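Long-range contacts in aromatic-amino-acid transaminase TyrB (Burkholderia cenocepacia K56-2Valvano, PDB 4WD2), which probably catalyses the pyridoxal-phosphate-dependent transfer of amino groups between aromatic amino acids and 2-oxo acids: residues G113-G118 with F143-A148; W132-S137 with C188-T193; I182-A187 with L215-M220. One frame throughout, in Å; residues are numbered along the deposited sequence.

Contact 1. Residues G113-G118 with F143-A148; sequences GALKVG and FIFERA
I144 meets both L115 and K116 of the facing helix, and its two branches divide the work. CG2, anti to the backbone N, settles against the backbone of the other helix, 4.2 Å from K116 CA. The other branch, CG1, lies anti to the carbonyl carbon (chi1 -68°) and carries CD1 to within 4.3 Å of L115 CD1, methyl to methyl. The backbone of I144 takes part as well: one water donates to I144 O at 2.7 Å and accepts from K116 NZ at 2.8 Å, bridging the two helices. The ammonium has its charged partner in D120, one turn further along its own helix. Next comes F145, whose ring reaches across so that CE2 stands 4.2 Å from L115 CD2, with F145 CZ 4.2 Å from L115 O. At the end, A148 turns its methyl toward the tip of the lysine, CB lying 4.2 Å from K116 NZ. The two short segments run nearly parallel, at 23°, with axes 9.7 Å apart. Helices 110-125 and 141-147 thus pack side by side: L115 and F145 both rest on L184 of strand 182-186, while helix 141-147 also borders the second subunit, with I144 packing on R288 of that chain.

Contact 2. Residues W132-S137 with C188-T193; sequences WLSDPS and CCHNPT
H190 points its imidazole at S134, and NE2 donates to S134 OG at 3.0 Å with the oxygen only 2° out of the ring plane. This contact lies at the end of strand 131-135 in the mixed sheet of the fold type I aminotransferase, where the turn after the strand faces the loop that follows strand 182-186. P136 O also stands at the edge of the imidazole, 3.2 Å from H190 CE1. Beside the ring, P136 CG approaches T193 CG2 tip to tip at 3.6 Å and also rests on P192 CG at 3.9 Å, the two proline rings set aslant. Both P136 and P192 follow cis peptide bonds, so each side of the contact turns on a cis proline. Further out, Y157 stacks on the imidazole, Y358 packs against P136, P192 and T193, and D196 receives the backbone N-H of H190. Next to this histidine, N191 donates through ND2 to O3 of the pyridoxal-phosphate-modified lysine at position 254, so the loop reaches the cofactor directly. The serine hydroxyl is itself fixed: S134 OG, tucked between its backbone N and carbonyl carbon (chi1 59°), donates to P136 O at 2.6 Å, approaching from above the carbonyl plane.

Contact 3. Residues I182-A187 with L215-M220; sequences IVLLHA and LPFVDM
A187 fits its methyl into the hollow between V218 and M220: CB lies 3.6 Å from V218 CG1 and equally 3.6 Å from M220 CB, with M220 CG close behind. Further back on the face shared by V183, P216, L185 and V218, the interlocking is diagonal, L185 CD1 slanting over to P216 CB at 4.0 Å. The opposite face carries I182, L184 and H186 from one strand and L215, F217 and D219 from the other. There L184 and F217 lie alongside each other and point the same way. L184 CD2 fills the angle at the root of the phenylalanine, 3.8 Å from F217 CB, while the ring itself leads away toward L122 and strand 246-251. I182 CG2 also comes to F217 CB, at 4.2 Å, roughly at right angles to the approach of L184 CD2. The strands are neighbours in the parallel part of the sheet, joined through helix 199-211 as a beta-alpha-beta unit. Five backbone hydrogen bonds alternate between them, from V183 N to L215 O at one end to A187 N to D219 O at the other; the shortest, D219 N to L185 O at 2.7 Å, is nearly straight at 175°. D219, with CG anti to its backbone N, sends its carboxylate off that face, where OD2 accepts from H141 NE2 and lies close to N1 of the cofactor-modified lysine at position 254. H186 NE2, on the residue paired with it in register, is hydrogen-bonded to S137 OG.

All three contacts lie in or against the mixed sheet that holds strands 131-135, 182-186 and 215-220. Contact 1 closes along the chain before contact 3 opens, whereas contact 2 crosses both. Strands 131-135 and 182-186 are neighbours, so contacts 2 and 3 share the sheet; their centres are 10 Å apart. Contact 1 is a helix pair on one side of it, its centre 13 Å from that of contact 3, and L115 CD1 comes 3.6 Å from D219 OD2. Contacts 1 and 2, with centres 16 Å apart, do not touch. Contacts 2 and 3 approach the cofactor-bearing lysine separately, consistent with a pyridoxal-phosphate site at the C-terminal ends of the parallel strands, as in fold type I enzymes.

Contact 1. Residues G113-G118 with F143-A148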
ATOM      1  N   GLY A 113       3.424  -5.403   3.739  1.00  8.99           N
ATOM      2  CA  GLY A 113       4.009  -4.146   3.322  1.00  8.08           C
ATOM      3  C   GLY A 113       5.370  -3.928   3.948  1.00  7.39           C
ATOM      4  O   GLY A 113       6.267  -3.365   3.325  1.00  9.62           O
ATOM      5  N   ALA A 114       5.528  -4.389   5.184  1.00  7.97           N
ATOM      6  CA  ALA A 114       6.798  -4.259   5.885  1.00  7.80           C
ATOM      7  C   ALA A 114       7.851  -5.154   5.244  1.00  9.32           C
ATOM      8  O   ALA A 114       9.003  -4.759   5.096  1.00  7.79           O
ATOM      9  CB  ALA A 114       6.633  -4.598   7.354  1.00  7.28           C
ATOM     10  N   LEU A 115       7.443  -6.361   4.860  1.00 10.44           N
ATOM     11  CA  LEU A 115       8.346  -7.290   4.201  1.00  7.96           C
ATOM     12  C   LEU A 115       8.791  -6.724   2.850  1.00  8.49           C
ATOM     13  O   LEU A 115       9.964  -6.824   2.475  1.00  8.85           O
ATOM     14  CB  LEU A 115       7.669  -8.653   4.029  1.00  7.48           C
ATOM     15  CG  LEU A 115       7.443  -9.480   5.304  1.00  6.65           C
ATOM     16  CD1 LEU A 115       6.446 -10.613   5.047  1.00  7.79           C
ATOM     17  CD2 LEU A 115       8.756 -10.039   5.822  1.00  6.36           C
ATOM     18  N   LYS A 116       7.849  -6.112   2.137  1.00  8.02           N
ATOM     19  CA  LYS A 116       8.126  -5.522   0.832  1.00  9.11           C
ATOM     20  C   LYS A 116       9.087  -4.350   0.927  1.00  9.70           C
ATOM     21  O   LYS A 116      10.070  -4.301   0.192  1.00 11.00           O
ATOM     22  CB  LYS A 116       6.834  -5.059   0.153  1.00  9.31           C
ATOM     23  CG  LYS A 116       7.048  -4.340  -1.177  1.00 10.66           C
ATOM     24  CD  LYS A 116       7.806  -5.211  -2.188  1.00  8.80           C
ATOM     25  CE  LYS A 116       7.780  -4.612  -3.594  1.00  9.65           C
ATOM     26  NZ  LYS A 116       8.770  -5.300  -4.472  1.00  9.47           N
ATOM     27  N   VAL A 117       8.786  -3.394   1.804  1.00  9.09           N
ATOM     28  CA  VAL A 117       9.623  -2.203   1.944  1.00  9.73           C
ATOM     29  C   VAL A 117      11.024  -2.613   2.371  1.00  9.64           C
ATOM     30  O   VAL A 117      12.018  -2.107   1.835  1.00  9.52           O
ATOM     31  CB  VAL A 117       9.027  -1.192   2.960  1.00  8.59           C
ATOM     32  CG1 VAL A 117      10.051  -0.128   3.321  1.00  7.16           C
ATOM     33  CG2 VAL A 117       7.767  -0.539   2.382  1.00  8.84           C
ATOM     34  N   GLY A 118      11.096  -3.542   3.324  1.00  9.29           N
ATOM     35  CA  GLY A 118      12.365  -4.091   3.763  1.00  7.76           C
ATOM     36  C   GLY A 118      13.133  -4.770   2.637  1.00  8.20           C
ATOM     37  O   GLY A 118      14.331  -4.531   2.465  1.00  8.65           O
ATOM     38  N   PHE A 143       7.447 -15.527  -2.666  1.00 11.80           N
ATOM     39  CA  PHE A 143       6.893 -14.687  -3.715  1.00 12.20           C
ATOM     40  C   PHE A 143       7.371 -13.240  -3.588  1.00 12.45           C
ATOM     41  O   PHE A 143       7.874 -12.662  -4.553  1.00 14.65           O
ATOM     42  CB  PHE A 143       5.361 -14.747  -3.691  1.00 13.90           C
ATOM     43  CG  PHE A 143       4.708 -14.208  -4.941  1.00 15.65           C
ATOM     44  CD1 PHE A 143       4.192 -12.922  -4.972  1.00 16.50           C
ATOM     45  CD2 PHE A 143       4.605 -14.991  -6.082  1.00 18.63           C
ATOM     46  CE1 PHE A 143       3.587 -12.429  -6.113  1.00 17.37           C
ATOM     47  CE2 PHE A 143       3.998 -14.498  -7.231  1.00 19.73           C
ATOM     48  CZ  PHE A 143       3.493 -13.216  -7.245  1.00 18.70           C
ATOM     49  N   ILE A 144       7.234 -12.666  -2.397  1.00  9.95           N
ATOM     50  CA  ILE A 144       7.636 -11.283  -2.167  1.00  8.93           C
ATOM     51  C   ILE A 144       9.131 -11.083  -2.432  1.00 10.35           C
ATOM     52  O   ILE A 144       9.519 -10.179  -3.170  1.00 11.87           O
ATOM     53  CB  ILE A 144       7.287 -10.829  -0.728  1.00 10.60           C
ATOM     54  CG1 ILE A 144       5.770 -10.749  -0.548  1.00 12.19           C
ATOM     55  CG2 ILE A 144       7.899  -9.473  -0.420  1.00  9.97           C
ATOM     56  CD1 ILE A 144       5.332 -10.483   0.894  1.00 12.30           C
ATOM     57  N   PHE A 145       9.980 -11.937  -1.871  1.00 10.23           N
ATOM     58  CA  PHE A 145      11.418 -11.716  -2.006  1.00 10.18           C
ATOM     59  C   PHE A 145      11.971 -12.071  -3.394  1.00  9.33           C
ATOM     60  O   PHE A 145      12.864 -11.389  -3.898  1.00 10.29           O
ATOM     61  CB  PHE A 145      12.158 -12.475  -0.904  1.00 11.07           C
ATOM     62  CG  PHE A 145      12.083 -11.790   0.426  1.00 11.58           C
ATOM     63  CD1 PHE A 145      13.008 -10.819   0.771  1.00 11.31           C
ATOM     64  CD2 PHE A 145      11.062 -12.082   1.314  1.00 11.72           C
ATOM     65  CE1 PHE A 145      12.931 -10.169   1.996  1.00 11.34           C
ATOM     66  CE2 PHE A 145      10.976 -11.429   2.535  1.00 11.32           C
ATOM     67  CZ  PHE A 145      11.910 -10.478   2.878  1.00 10.99           C
ATOM     68  N   GLU A 146      11.435 -13.101  -4.034  1.00 10.48           N
ATOM     69  CA  GLU A 146      11.846 -13.388  -5.405  1.00 12.14           C
ATOM     70  C   GLU A 146      11.410 -12.267  -6.368  1.00 12.60           C
ATOM     71  O   GLU A 146      12.171 -11.865  -7.246  1.00 11.11           O
ATOM     72  CB  GLU A 146      11.292 -14.741  -5.867  1.00 13.66           C
ATOM     73  CG  GLU A 146      12.018 -15.947  -5.285  1.00 13.10           C
ATOM     74  CD  GLU A 146      11.598 -17.256  -5.939  1.00 16.33           C
ATOM     75  OE1 GLU A 146      10.619 -17.246  -6.719  1.00 17.52           O
ATOM     76  OE2 GLU A 146      12.248 -18.293  -5.682  1.00 15.84           O
ATOM     77  N   ARG A 147      10.195 -11.749  -6.202  1.00 11.12           N
ATOM     78  CA  ARG A 147       9.732 -10.657  -7.056  1.00 13.07           C
ATOM     79  C   ARG A 147      10.477  -9.351  -6.750  1.00 13.82           C
ATOM     80  O   ARG A 147      10.539  -8.458  -7.589  1.00 15.33           O
ATOM     81  CB  ARG A 147       8.220 -10.466  -6.910  1.00 12.22           C
ATOM     82  CG  ARG A 147       7.390 -11.579  -7.545  1.00 12.25           C
ATOM     83  CD  ARG A 147       7.524 -11.559  -9.069  1.00 14.68           C
ATOM     84  NE  ARG A 147       6.758 -12.620  -9.719  1.00 16.57           N
ATOM     85  CZ  ARG A 147       5.512 -12.488 -10.169  1.00 18.07           C
ATOM     86  NH1 ARG A 147       4.902 -13.514 -10.744  1.00 20.66           N
ATOM     87  NH2 ARG A 147       4.872 -11.338 -10.040  1.00 17.36           N
ATOM     88  N   ALA A 148      11.055  -9.261  -5.554  1.00 13.43           N
ATOM     89  CA  ALA A 148      11.888  -8.118  -5.169  1.00 13.75           C
ATOM     90  C   ALA A 148      13.324  -8.241  -5.695  1.00 14.35           C
ATOM     91  O   ALA A 148      14.137  -7.324  -5.539  1.00 15.67           O
ATOM     92  CB  ALA A 148      11.900  -7.966  -3.657  1.00 13.51           C
TER
HETATM   93  O   HOH W   1       8.343  -8.021  -4.286  1.00 13.33           O

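Contact 2. Residues W132-S137 with C188-T193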
ATOM      1  N   TRP A 132      17.225 -16.734   2.805  1.00 11.23           N
ATOM      2  CA  TRP A 132      16.935 -18.076   3.320  1.00 10.79           C
ATOM      3  C   TRP A 132      15.687 -18.074   4.204  1.00 11.60           C
ATOM      4  O   TRP A 132      15.613 -17.310   5.166  1.00 11.01           O
ATOM      5  CB  TRP A 132      18.124 -18.625   4.113  1.00  9.77           C
ATOM      6  CG  TRP A 132      19.182 -19.277   3.266  1.00 11.68           C
ATOM      7  CD1 TRP A 132      19.338 -20.613   3.029  1.00 12.96           C
ATOM      8  CD2 TRP A 132      20.223 -18.618   2.540  1.00 12.52           C
ATOM      9  NE1 TRP A 132      20.418 -20.827   2.206  1.00 14.46           N
ATOM     10  CE2 TRP A 132      20.979 -19.617   1.891  1.00 14.51           C
ATOM     11  CE3 TRP A 132      20.594 -17.280   2.381  1.00 13.33           C
ATOM     12  CZ2 TRP A 132      22.085 -19.320   1.095  1.00 15.46           C
ATOM     13  CZ3 TRP A 132      21.693 -16.985   1.593  1.00 14.78           C
ATOM     14  CH2 TRP A 132      22.425 -18.000   0.958  1.00 16.61           C
ATOM     15  N   LEU A 133      14.706 -18.918   3.869  1.00 11.70           N
ATOM     16  CA  LEU A 133      13.482 -19.081   4.662  0.55 10.72           C
ATOM     17  C   LEU A 133      13.413 -20.475   5.276  1.00 11.10           C
ATOM     18  O   LEU A 133      14.134 -21.374   4.869  1.00 12.48           O
ATOM     19  CB  LEU A 133      12.218 -18.851   3.820  0.55 10.30           C
ATOM     20  CG  LEU A 133      12.264 -18.355   2.378  0.55 10.29           C
ATOM     21  CD1 LEU A 133      10.919 -18.579   1.707  0.55 10.39           C
ATOM     22  CD2 LEU A 133      12.600 -16.893   2.354  0.55 10.76           C
ATOM     23  N   SER A 134      12.514 -20.655   6.235  1.00 10.02           N
ATOM     24  CA  SER A 134      12.343 -21.950   6.872  1.00 10.08           C
ATOM     25  C   SER A 134      11.668 -22.947   5.940  1.00 11.01           C
ATOM     26  O   SER A 134      10.906 -22.574   5.049  1.00  9.19           O
ATOM     27  CB  SER A 134      11.532 -21.803   8.163  1.00  9.89           C
ATOM     28  OG  SER A 134      10.261 -21.239   7.901  1.00 10.80           O
ATOM     29  N   ASP A 135      11.954 -24.225   6.152  1.00 10.81           N
ATOM     30  CA  ASP A 135      11.249 -25.283   5.445  1.00 13.10           C
ATOM     31  C   ASP A 135      10.225 -25.927   6.370  1.00 14.21           C
ATOM     32  O   ASP A 135      10.600 -26.702   7.244  1.00 15.17           O
ATOM     33  CB  ASP A 135      12.233 -26.339   4.930  1.00 15.03           C
ATOM     34  CG  ASP A 135      11.536 -27.581   4.408  1.00 18.39           C
ATOM     35  OD1 ASP A 135      10.478 -27.441   3.768  1.00 18.81           O
ATOM     36  OD2 ASP A 135      12.049 -28.697   4.641  1.00 21.04           O
ATOM     37  N   PRO A 136       8.929 -25.602   6.198  1.00 13.70           N
ATOM     38  CA  PRO A 136       8.319 -24.666   5.249  1.00 13.59           C
ATOM     39  C   PRO A 136       8.171 -23.266   5.847  1.00 12.70           C
ATOM     40  O   PRO A 136       8.604 -23.035   6.973  1.00 10.81           O
ATOM     41  CB  PRO A 136       6.948 -25.293   5.002  1.00 13.60           C
ATOM     42  CG  PRO A 136       6.590 -25.835   6.348  1.00 10.97           C
ATOM     43  CD  PRO A 136       7.897 -26.314   6.974  1.00 13.55           C
ATOM     44  N   SER A 137       7.557 -22.348   5.106  1.00 12.03           N
ATOM     45  CA  SER A 137       7.326 -21.005   5.627  1.00 13.17           C
ATOM     46  C   SER A 137       6.027 -20.426   5.076  1.00 13.23           C
ATOM     47  O   SER A 137       5.342 -21.077   4.294  1.00 14.97           O
ATOM     48  CB  SER A 137       8.505 -20.089   5.293  1.00 14.05           C
ATOM     49  OG  SER A 137       8.413 -18.859   5.992  1.00 14.41           O
ATOM     50  N   CYS A 188       7.724 -16.108  16.425  1.00 11.76           N
ATOM     51  CA  CYS A 188       6.996 -17.097  17.213  1.00  9.06           C
ATOM     52  C   CYS A 188       5.740 -17.432  16.424  1.00  8.72           C
ATOM     53  O   CYS A 188       5.502 -16.824  15.380  1.00  7.41           O
ATOM     54  CB  CYS A 188       6.635 -16.568  18.603  1.00  8.46           C
ATOM     55  SG  CYS A 188       5.539 -15.145  18.568  1.00 12.35           S
ATOM     56  N   CYS A 189       4.947 -18.384  16.916  1.00  8.73           N
ATOM     57  CA  CYS A 189       3.680 -18.754  16.269  1.00  8.80           C
ATOM     58  C   CYS A 189       3.882 -19.050  14.788  1.00 10.12           C
ATOM     59  O   CYS A 189       3.259 -18.428  13.923  1.00 10.50           O
ATOM     60  CB  CYS A 189       2.640 -17.644  16.462  1.00  8.50           C
ATOM     61  SG  CYS A 189       2.209 -17.349  18.211  1.00 12.49           S
ATOM     62  N   HIS A 190       4.774 -20.000  14.507  1.00 10.03           N
ATOM     63  CA  HIS A 190       5.198 -20.283  13.141  1.00  8.72           C
ATOM     64  C   HIS A 190       4.028 -20.597  12.219  1.00  9.00           C
ATOM     65  O   HIS A 190       3.122 -21.349  12.568  1.00  6.66           O
ATOM     66  CB  HIS A 190       6.195 -21.444  13.121  1.00  8.37           C
ATOM     67  CG  HIS A 190       6.842 -21.660  11.787  1.00  7.26           C
ATOM     68  ND1 HIS A 190       6.354 -22.552  10.857  1.00  7.64           N
ATOM     69  CD2 HIS A 190       7.944 -21.102  11.232  1.00  7.29           C
ATOM     70  CE1 HIS A 190       7.126 -22.532   9.784  1.00  8.11           C
ATOM     71  NE2 HIS A 190       8.096 -21.658   9.984  1.00  7.74           N
ATOM     72  N   ASN A 191       4.059 -19.987  11.042  1.00  8.84           N
ATOM     73  CA  ASN A 191       3.076 -20.229  10.005  1.00  8.46           C
ATOM     74  C   ASN A 191       3.802 -20.931   8.865  1.00  8.39           C
ATOM     75  O   ASN A 191       4.698 -20.353   8.259  1.00 11.28           O
ATOM     76  CB  ASN A 191       2.443 -18.902   9.560  1.00  9.42           C
ATOM     77  CG  ASN A 191       1.346 -19.081   8.523  1.00 11.55           C
ATOM     78  OD1 ASN A 191       0.994 -20.193   8.162  1.00 12.62           O
ATOM     79  ND2 ASN A 191       0.787 -17.968   8.052  1.00 10.90           N
ATOM     80  N   PRO A 192       3.402 -22.164   8.524  1.00  8.59           N
ATOM     81  CA  PRO A 192       2.188 -22.902   8.874  1.00  8.48           C
ATOM     82  C   PRO A 192       2.275 -23.959   9.980  1.00  9.21           C
ATOM     83  O   PRO A 192       1.243 -24.574  10.249  1.00  9.68           O
ATOM     84  CB  PRO A 192       1.861 -23.600   7.556  1.00  8.58           C
ATOM     85  CG  PRO A 192       3.214 -23.972   7.038  1.00  8.55           C
ATOM     86  CD  PRO A 192       4.146 -22.853   7.455  1.00  9.39           C
ATOM     87  N   THR A 193       3.430 -24.173  10.606  1.00  9.51           N
ATOM     88  CA  THR A 193       3.632 -25.401  11.381  1.00 10.56           C
ATOM     89  C   THR A 193       3.356 -25.276  12.876  1.00 10.65           C
ATOM     90  O   THR A 193       3.086 -26.273  13.545  1.00 10.41           O
ATOM     91  CB  THR A 193       5.068 -25.930  11.215  1.00 11.67           C
ATOM     92  OG1 THR A 193       5.980 -25.063  11.905  1.00 10.48           O
ATOM     93  CG2 THR A 193       5.444 -26.012   9.738  1.00 12.31           C
TER

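Contact 3. Residues I182-A187 with L215-M220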
ATOM      1  N   ILE A 182      20.544 -12.890   4.019  1.00 11.18           N
ATOM      2  CA  ILE A 182      19.298 -12.465   4.647  1.00 10.90           C
ATOM      3  C   ILE A 182      18.523 -13.684   5.140  1.00 12.15           C
ATOM      4  O   ILE A 182      18.141 -14.548   4.353  1.00 13.08           O
ATOM      5  CB  ILE A 182      18.425 -11.646   3.672  1.00 11.11           C
ATOM      6  CG1 ILE A 182      19.176 -10.390   3.219  1.00 12.28           C
ATOM      7  CG2 ILE A 182      17.099 -11.278   4.330  1.00 10.05           C
ATOM      8  CD1 ILE A 182      18.656  -9.787   1.924  1.00 12.39           C
ATOM      9  N   VAL A 183      18.294 -13.757   6.448  1.00 10.87           N
ATOM     10  CA  VAL A 183      17.640 -14.921   7.030  1.00  9.98           C
ATOM     11  C   VAL A 183      16.266 -14.557   7.582  1.00 10.10           C
ATOM     12  O   VAL A 183      16.158 -13.866   8.592  1.00 10.75           O
ATOM     13  CB  VAL A 183      18.511 -15.543   8.147  1.00  9.79           C
ATOM     14  CG1 VAL A 183      17.888 -16.835   8.664  1.00 10.13           C
ATOM     15  CG2 VAL A 183      19.912 -15.807   7.630  1.00 11.02           C
ATOM     16  N   LEU A 184      15.219 -15.021   6.906  1.00 10.14           N
ATOM     17  CA  LEU A 184      13.844 -14.785   7.345  1.00  9.77           C
ATOM     18  C   LEU A 184      13.503 -15.712   8.499  1.00  8.97           C
ATOM     19  O   LEU A 184      13.589 -16.939   8.377  1.00  9.15           O
ATOM     20  CB  LEU A 184      12.850 -14.998   6.196  1.00 11.37           C
ATOM     21  CG  LEU A 184      12.337 -13.793   5.401  1.00 14.29           C
ATOM     22  CD1 LEU A 184      11.379 -14.273   4.323  1.00 15.74           C
ATOM     23  CD2 LEU A 184      11.636 -12.774   6.283  1.00 13.28           C
ATOM     24  N   LEU A 185      13.111 -15.125   9.620  1.00  7.49           N
ATOM     25  CA  LEU A 185      12.813 -15.899  10.817  1.00  8.46           C
ATOM     26  C   LEU A 185      11.444 -15.545  11.376  1.00  8.55           C
ATOM     27  O   LEU A 185      11.110 -14.368  11.496  1.00  8.78           O
ATOM     28  CB  LEU A 185      13.889 -15.659  11.875  1.00  9.72           C
ATOM     29  CG  LEU A 185      15.311 -16.005  11.428  1.00 11.11           C
ATOM     30  CD1 LEU A 185      16.330 -15.126  12.124  1.00 11.70           C
ATOM     31  CD2 LEU A 185      15.605 -17.483  11.690  1.00 11.70           C
ATOM     32  N   HIS A 186      10.649 -16.560  11.704  1.00  8.02           N
ATOM     33  CA  HIS A 186       9.407 -16.329  12.418  1.00  8.96           C
ATOM     34  C   HIS A 186       9.757 -16.040  13.877  1.00 10.32           C
ATOM     35  O   HIS A 186      10.507 -16.791  14.496  1.00 10.92           O
ATOM     36  CB  HIS A 186       8.472 -17.535  12.307  1.00  8.25           C
ATOM     37  CG  HIS A 186       8.027 -17.833  10.908  1.00  7.87           C
ATOM     38  ND1 HIS A 186       6.698 -17.904  10.553  1.00  9.11           N
ATOM     39  CD2 HIS A 186       8.734 -18.091   9.782  1.00  7.77           C
ATOM     40  CE1 HIS A 186       6.604 -18.183   9.263  1.00  8.44           C
ATOM     41  NE2 HIS A 186       7.826 -18.304   8.773  1.00  9.09           N
ATOM     42  N   ALA A 187       9.234 -14.946  14.419  1.00  9.63           N
ATOM     43  CA  ALA A 187       9.501 -14.590  15.816  1.00 10.52           C
ATOM     44  C   ALA A 187       8.905 -15.615  16.778  1.00 11.25           C
ATOM     45  O   ALA A 187       9.493 -15.941  17.810  1.00 12.78           O
ATOM     46  CB  ALA A 187       8.953 -13.207  16.125  1.00 10.20           C
ATOM     47  N   LEU A 215      22.161 -11.148   8.158  1.00 13.39           N
ATOM     48  CA  LEU A 215      21.091 -10.161   8.227  1.00 13.80           C
ATOM     49  C   LEU A 215      19.750 -10.795   8.554  1.00 11.77           C
ATOM     50  O   LEU A 215      19.013 -11.189   7.649  1.00 11.93           O
ATOM     51  CB  LEU A 215      20.976  -9.405   6.905  1.00 15.27           C
ATOM     52  CG  LEU A 215      21.828  -8.155   6.776  1.00 18.10           C
ATOM     53  CD1 LEU A 215      21.764  -7.646   5.344  1.00 18.42           C
ATOM     54  CD2 LEU A 215      21.328  -7.103   7.757  1.00 18.93           C
ATOM     55  N   PRO A 216      19.416 -10.871   9.848  1.00 10.72           N
ATOM     56  CA  PRO A 216      18.132 -11.438  10.265  1.00 11.20           C
ATOM     57  C   PRO A 216      16.961 -10.520   9.941  1.00 10.56           C
ATOM     58  O   PRO A 216      16.967  -9.320  10.260  1.00  9.86           O
ATOM     59  CB  PRO A 216      18.298 -11.607  11.780  1.00  9.16           C
ATOM     60  CG  PRO A 216      19.290 -10.570  12.167  1.00 10.05           C
ATOM     61  CD  PRO A 216      20.248 -10.478  11.000  1.00 11.02           C
ATOM     62  N   PHE A 217      15.968 -11.098   9.280  1.00 10.19           N
ATOM     63  CA  PHE A 217      14.707 -10.434   8.999  1.00 11.34           C
ATOM     64  C   PHE A 217      13.634 -11.183   9.787  1.00 10.49           C
ATOM     65  O   PHE A 217      13.182 -12.255   9.381  1.00 10.99           O
ATOM     66  CB  PHE A 217      14.407 -10.435   7.493  1.00 12.23           C
ATOM     67  CG  PHE A 217      13.491  -9.322   7.040  1.00 11.43           C
ATOM     68  CD1 PHE A 217      13.592  -8.818   5.759  1.00 10.38           C
ATOM     69  CD2 PHE A 217      12.537  -8.787   7.889  1.00 11.57           C
ATOM     70  CE1 PHE A 217      12.765  -7.805   5.334  1.00 10.95           C
ATOM     71  CE2 PHE A 217      11.707  -7.771   7.468  1.00 10.31           C
ATOM     72  CZ  PHE A 217      11.821  -7.280   6.187  1.00 10.49           C
ATOM     73  N   VAL A 218      13.260 -10.636  10.937  1.00  9.42           N
ATOM     74  CA  VAL A 218      12.284 -11.293  11.793  1.00  8.57           C
ATOM     75  C   VAL A 218      10.873 -10.887  11.399  1.00  8.20           C
ATOM     76  O   VAL A 218      10.577  -9.698  11.256  1.00  8.75           O
ATOM     77  CB  VAL A 218      12.512 -10.971  13.272  1.00  9.37           C
ATOM     78  CG1 VAL A 218      11.506 -11.728  14.131  1.00  9.65           C
ATOM     79  CG2 VAL A 218      13.937 -11.332  13.677  1.00  8.76           C
ATOM     80  N   ASP A 219      10.031 -11.896  11.197  1.00  8.17           N
ATOM     81  CA  ASP A 219       8.629 -11.730  10.825  1.00  9.70           C
ATOM     82  C   ASP A 219       7.786 -12.057  12.060  1.00  8.45           C
ATOM     83  O   ASP A 219       7.679 -13.222  12.450  1.00  7.50           O
ATOM     84  CB  ASP A 219       8.279 -12.651   9.635  1.00  9.99           C
ATOM     85  CG  ASP A 219       6.902 -12.376   9.039  1.00 11.27           C
ATOM     86  OD1 ASP A 219       6.069 -11.709   9.685  1.00 13.13           O
ATOM     87  OD2 ASP A 219       6.647 -12.849   7.911  1.00 10.27           O
ATOM     88  N   MET A 220       7.225 -11.024  12.690  1.00  6.38           N
ATOM     89  CA  MET A 220       6.409 -11.206  13.882  1.00  6.49           C
ATOM     90  C   MET A 220       4.969 -10.826  13.582  1.00  8.34           C
ATOM     91  O   MET A 220       4.558  -9.692  13.809  1.00 10.46           O
ATOM     92  CB  MET A 220       6.953 -10.376  15.053  1.00  7.30           C
ATOM     93  CG  MET A 220       6.254 -10.666  16.382  1.00  8.08           C
ATOM     94  SD  MET A 220       7.062  -9.880  17.776  1.00 12.55           S
ATOM     95  CE  MET A 220       7.097  -8.184  17.200  1.00 12.19           C
TER